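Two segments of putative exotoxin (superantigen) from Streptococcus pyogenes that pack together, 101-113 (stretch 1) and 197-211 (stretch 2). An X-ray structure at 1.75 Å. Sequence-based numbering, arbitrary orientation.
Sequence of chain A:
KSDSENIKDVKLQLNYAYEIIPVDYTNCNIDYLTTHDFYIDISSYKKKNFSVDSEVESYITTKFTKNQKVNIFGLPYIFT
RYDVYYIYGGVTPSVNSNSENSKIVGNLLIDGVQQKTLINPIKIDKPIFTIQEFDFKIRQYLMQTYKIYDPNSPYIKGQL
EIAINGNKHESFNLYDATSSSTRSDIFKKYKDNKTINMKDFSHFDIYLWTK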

# COMPACT_ATOMS: atom_id res chain seq x y z
N ASN A 101 23.33 9.50 2.57
CA ASN A 101 22.74 10.52 3.41
C ASN A 101 22.97 11.87 2.75
O ASN A 101 23.56 12.78 3.34
CB ASN A 101 23.37 10.47 4.81
CG ASN A 101 22.95 9.24 5.58
OD1 ASN A 101 21.79 9.11 6.00
ND2 ASN A 101 23.88 8.31 5.78
N SER A 102 22.49 11.98 1.51
CA SER A 102 22.62 13.20 0.73
C SER A 102 21.44 14.12 0.99
O SER A 102 20.32 13.67 1.22
CB SER A 102 22.71 12.86 -0.76
OG SER A 102 22.90 14.03 -1.53
N LYS A 103 21.71 15.42 0.94
CA LYS A 103 20.70 16.44 1.18
C LYS A 103 19.85 16.69 -0.07
O LYS A 103 20.38 16.82 -1.17
CB LYS A 103 21.39 17.73 1.62
CG LYS A 103 20.45 18.86 2.03
CD LYS A 103 21.25 20.07 2.49
CE LYS A 103 20.34 21.16 3.02
NZ LYS A 103 21.10 22.36 3.48
N ILE A 104 18.53 16.73 0.11
CA ILE A 104 17.63 16.99 -1.00
C ILE A 104 16.91 18.32 -0.75
O ILE A 104 16.12 18.44 0.18
CB ILE A 104 16.58 15.86 -1.16
CG1 ILE A 104 17.30 14.54 -1.46
CG2 ILE A 104 15.60 16.20 -2.27
CD1 ILE A 104 16.37 13.34 -1.56
N VAL A 105 17.21 19.30 -1.59
CA VAL A 105 16.63 20.62 -1.46
C VAL A 105 15.80 20.98 -2.68
O VAL A 105 16.14 20.59 -3.80
CB VAL A 105 17.73 21.69 -1.27
CG1 VAL A 105 17.11 23.07 -1.11
CG2 VAL A 105 18.58 21.34 -0.06
N GLY A 106 14.72 21.72 -2.47
CA GLY A 106 13.88 22.11 -3.58
C GLY A 106 13.12 23.39 -3.31
O GLY A 106 13.08 23.88 -2.18
N ASN A 107 12.52 23.93 -4.37
CA ASN A 107 11.75 25.16 -4.28
C ASN A 107 10.28 24.88 -4.53
O ASN A 107 9.93 24.10 -5.42
CB ASN A 107 12.23 26.18 -5.31
CG ASN A 107 13.66 26.61 -5.08
OD1 ASN A 107 13.98 27.18 -4.04
ND2 ASN A 107 14.52 26.35 -6.06
N LEU A 108 9.42 25.50 -3.74
CA LEU A 108 7.99 25.35 -3.89
C LEU A 108 7.41 26.67 -4.37
O LEU A 108 7.38 27.64 -3.61
CB LEU A 108 7.34 24.97 -2.55
CG LEU A 108 5.81 25.03 -2.52
CD1 LEU A 108 5.20 23.99 -3.44
CD2 LEU A 108 5.35 24.82 -1.09
N LEU A 109 6.98 26.71 -5.62
CA LEU A 109 6.39 27.91 -6.19
C LEU A 109 4.90 27.73 -6.44
O LEU A 109 4.47 26.68 -6.93
CB LEU A 109 7.08 28.27 -7.51
CG LEU A 109 8.55 28.70 -7.41
CD1 LEU A 109 9.43 27.47 -7.25
CD2 LEU A 109 8.95 29.46 -8.65
N ILE A 110 4.13 28.75 -6.09
CA ILE A 110 2.69 28.73 -6.28
C ILE A 110 2.32 29.98 -7.06
O ILE A 110 2.58 31.10 -6.61
CB ILE A 110 1.95 28.70 -4.94
CG1 ILE A 110 2.41 27.49 -4.13
CG2 ILE A 110 0.45 28.64 -5.19
CD1 ILE A 110 1.78 27.37 -2.77
N ASP A 111 1.72 29.77 -8.22
CA ASP A 111 1.33 30.86 -9.10
C ASP A 111 2.54 31.72 -9.47
O ASP A 111 2.49 32.95 -9.45
CB ASP A 111 0.22 31.70 -8.47
CG ASP A 111 -1.11 30.96 -8.43
OD1 ASP A 111 -1.36 30.18 -9.37
OD2 ASP A 111 -1.89 31.16 -7.48
N GLY A 112 3.64 31.04 -9.79
CA GLY A 112 4.86 31.71 -10.19
C GLY A 112 5.69 32.39 -9.11
O GLY A 112 6.71 33.02 -9.43
N VAL A 113 5.29 32.28 -7.86
CA VAL A 113 6.03 32.92 -6.78
C VAL A 113 6.56 31.93 -5.75
O VAL A 113 5.83 31.10 -5.23
CB VAL A 113 5.16 33.97 -6.05
CG1 VAL A 113 5.95 34.62 -4.94
CG2 VAL A 113 4.68 35.01 -7.05
N ASN A 197 21.29 9.65 -10.98
CA ASN A 197 22.37 9.38 -10.04
C ASN A 197 22.35 10.57 -9.08
O ASN A 197 22.41 11.72 -9.51
CB ASN A 197 23.72 9.32 -10.75
CG ASN A 197 23.79 8.22 -11.78
OD1 ASN A 197 23.49 7.06 -11.50
ND2 ASN A 197 24.20 8.57 -13.00
N MET A 198 22.25 10.30 -7.79
CA MET A 198 22.18 11.37 -6.80
C MET A 198 23.29 12.40 -6.95
O MET A 198 23.10 13.58 -6.65
CB MET A 198 22.22 10.78 -5.38
CG MET A 198 22.03 11.81 -4.28
SD MET A 198 20.46 12.71 -4.39
CE MET A 198 19.37 11.57 -3.52
N LYS A 199 24.46 11.97 -7.42
CA LYS A 199 25.58 12.89 -7.58
C LYS A 199 25.35 13.91 -8.69
O LYS A 199 26.00 14.96 -8.72
CB LYS A 199 26.88 12.12 -7.84
CG LYS A 199 26.90 11.32 -9.13
CD LYS A 199 28.26 10.67 -9.33
CE LYS A 199 28.30 9.79 -10.57
NZ LYS A 199 27.94 10.53 -11.81
N ASP A 200 24.43 13.60 -9.60
CA ASP A 200 24.09 14.49 -10.71
C ASP A 200 22.88 15.34 -10.36
O ASP A 200 22.52 16.26 -11.10
CB ASP A 200 23.79 13.69 -11.99
CG ASP A 200 24.97 12.88 -12.47
OD1 ASP A 200 26.11 13.39 -12.41
OD2 ASP A 200 24.75 11.74 -12.92
N PHE A 201 22.25 15.02 -9.24
CA PHE A 201 21.07 15.75 -8.78
C PHE A 201 21.44 17.10 -8.18
O PHE A 201 22.27 17.18 -7.27
CB PHE A 201 20.33 14.91 -7.74
CG PHE A 201 19.13 15.60 -7.16
CD1 PHE A 201 17.97 15.75 -7.90
CD2 PHE A 201 19.17 16.10 -5.86
CE1 PHE A 201 16.86 16.40 -7.36
CE2 PHE A 201 18.07 16.74 -5.31
CZ PHE A 201 16.91 16.89 -6.06
N SER A 202 20.81 18.17 -8.67
CA SER A 202 21.09 19.51 -8.16
C SER A 202 20.02 19.95 -7.17
O SER A 202 20.32 20.27 -6.02
CB SER A 202 21.15 20.51 -9.31
OG SER A 202 21.28 21.83 -8.81
N HIS A 203 18.77 19.96 -7.62
CA HIS A 203 17.65 20.35 -6.78
C HIS A 203 16.37 20.08 -7.56
O HIS A 203 16.41 19.58 -8.68
CB HIS A 203 17.72 21.84 -6.44
CG HIS A 203 17.67 22.74 -7.64
ND1 HIS A 203 18.73 22.89 -8.50
CD2 HIS A 203 16.67 23.51 -8.14
CE1 HIS A 203 18.39 23.71 -9.48
NE2 HIS A 203 17.14 24.10 -9.28
N PHE A 204 15.24 20.42 -6.97
CA PHE A 204 13.97 20.22 -7.64
C PHE A 204 13.10 21.45 -7.45
O PHE A 204 13.37 22.30 -6.59
CB PHE A 204 13.26 18.97 -7.10
CG PHE A 204 12.68 19.14 -5.73
CD1 PHE A 204 11.41 19.65 -5.55
CD2 PHE A 204 13.42 18.77 -4.60
CE1 PHE A 204 10.87 19.80 -4.27
CE2 PHE A 204 12.89 18.91 -3.32
CZ PHE A 204 11.61 19.43 -3.15
N ASP A 205 12.06 21.56 -8.26
CA ASP A 205 11.14 22.67 -8.19
C ASP A 205 9.74 22.09 -8.28
O ASP A 205 9.49 21.18 -9.08
CB ASP A 205 11.34 23.64 -9.35
CG ASP A 205 12.65 24.40 -9.27
OD1 ASP A 205 12.84 25.15 -8.29
OD2 ASP A 205 13.49 24.25 -10.18
N ILE A 206 8.84 22.60 -7.46
CA ILE A 206 7.45 22.18 -7.47
C ILE A 206 6.68 23.43 -7.87
O ILE A 206 6.75 24.45 -7.18
CB ILE A 206 6.95 21.73 -6.08
CG1 ILE A 206 7.68 20.45 -5.65
CG2 ILE A 206 5.45 21.48 -6.12
CD1 ILE A 206 7.32 20.01 -4.24
N TYR A 207 5.96 23.35 -8.98
CA TYR A 207 5.16 24.48 -9.46
C TYR A 207 3.69 24.15 -9.30
O TYR A 207 3.18 23.25 -9.97
CB TYR A 207 5.44 24.75 -10.94
CG TYR A 207 6.84 25.23 -11.25
CD1 TYR A 207 7.21 26.56 -11.08
CD2 TYR A 207 7.80 24.35 -11.75
CE1 TYR A 207 8.49 27.01 -11.39
CE2 TYR A 207 9.08 24.78 -12.06
CZ TYR A 207 9.42 26.11 -11.89
OH TYR A 207 10.69 26.53 -12.22
N LEU A 208 3.00 24.86 -8.42
CA LEU A 208 1.57 24.63 -8.24
C LEU A 208 0.83 25.85 -8.79
O LEU A 208 1.28 26.98 -8.61
CB LEU A 208 1.23 24.44 -6.77
CG LEU A 208 1.87 23.23 -6.09
CD1 LEU A 208 1.39 23.14 -4.65
CD2 LEU A 208 1.51 21.97 -6.86
N TRP A 209 -0.29 25.62 -9.46
CA TRP A 209 -1.07 26.72 -10.02
C TRP A 209 -2.53 26.64 -9.61
O TRP A 209 -3.10 25.55 -9.50
CB TRP A 209 -0.98 26.71 -11.55
CG TRP A 209 0.41 26.53 -12.04
CD1 TRP A 209 1.04 25.34 -12.31
CD2 TRP A 209 1.37 27.55 -12.31
NE1 TRP A 209 2.33 25.57 -12.72
CE2 TRP A 209 2.55 26.92 -12.73
CE3 TRP A 209 1.34 28.95 -12.23
CZ2 TRP A 209 3.70 27.64 -13.08
CZ3 TRP A 209 2.48 29.67 -12.57
CH2 TRP A 209 3.64 29.01 -13.00
N THR A 210 -3.14 27.80 -9.37
CA THR A 210 -4.54 27.86 -8.97
C THR A 210 -5.40 28.35 -10.12
O THR A 210 -6.62 28.47 -10.00
CB THR A 210 -4.75 28.81 -7.78
OG1 THR A 210 -4.42 30.15 -8.17
CG2 THR A 210 -3.87 28.40 -6.60
N LYS A 211 -4.76 28.64 -11.25
CA LYS A 211 -5.46 29.14 -12.43
C LYS A 211 -4.56 29.10 -13.67
O LYS A 211 -3.39 28.68 -13.55
CB LYS A 211 -5.96 30.56 -12.19
OXT LYS A 211 -5.05 29.50 -14.75
O HOH W 1 19.41 19.04 -3.49
O HOH W 2 3.74 28.00 -9.81

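What joins the two backbones? Strands 105-110 and 201-209 run parallel, and a ladder of hydrogen bonds alternates between them. Phe 204 N reaches Val 105 O at 3.3 Å, Asn 107 N donates to Phe 204 O (2.9 Å), and Ile 206 N to Asn 107 O (2.8 Å). The ladder continues through Leu 109 N to Ile 206 O and Leu 208 N to Leu 109 O, both 2.8 Å, and closes with Asp 111 N to Leu 208 O (2.9 Å).

How do polar side chains add to this? Asn 107 ND2 donates to Asp 205 OD1 (3.0 Å), linking a bridged pair of neighbours. Past the last bridge, the Asp 111 carboxylate accepts two bonds from one residue: Thr 210 N to Asp 111 OD1 (3.0 Å) and Thr 210 OG1 to Asp 111 OD2 (2.8 Å).

What do the apolar groups bury? On the face carrying Leu 108, its CD1 packs 3.7 Å from Ile 206 CG2, and branched aliphatic chains fill the space. On the other face, Leu 109 CD2 meets Tyr 207 CE1 at 3.7 Å. Together the stretches bury 930 Å².

Why does glycine suit position 106? The Phe 204 ring lies over Gly 106 CA, 3.4 Å from its centroid; a CB there would clash with Phe 204 CE2.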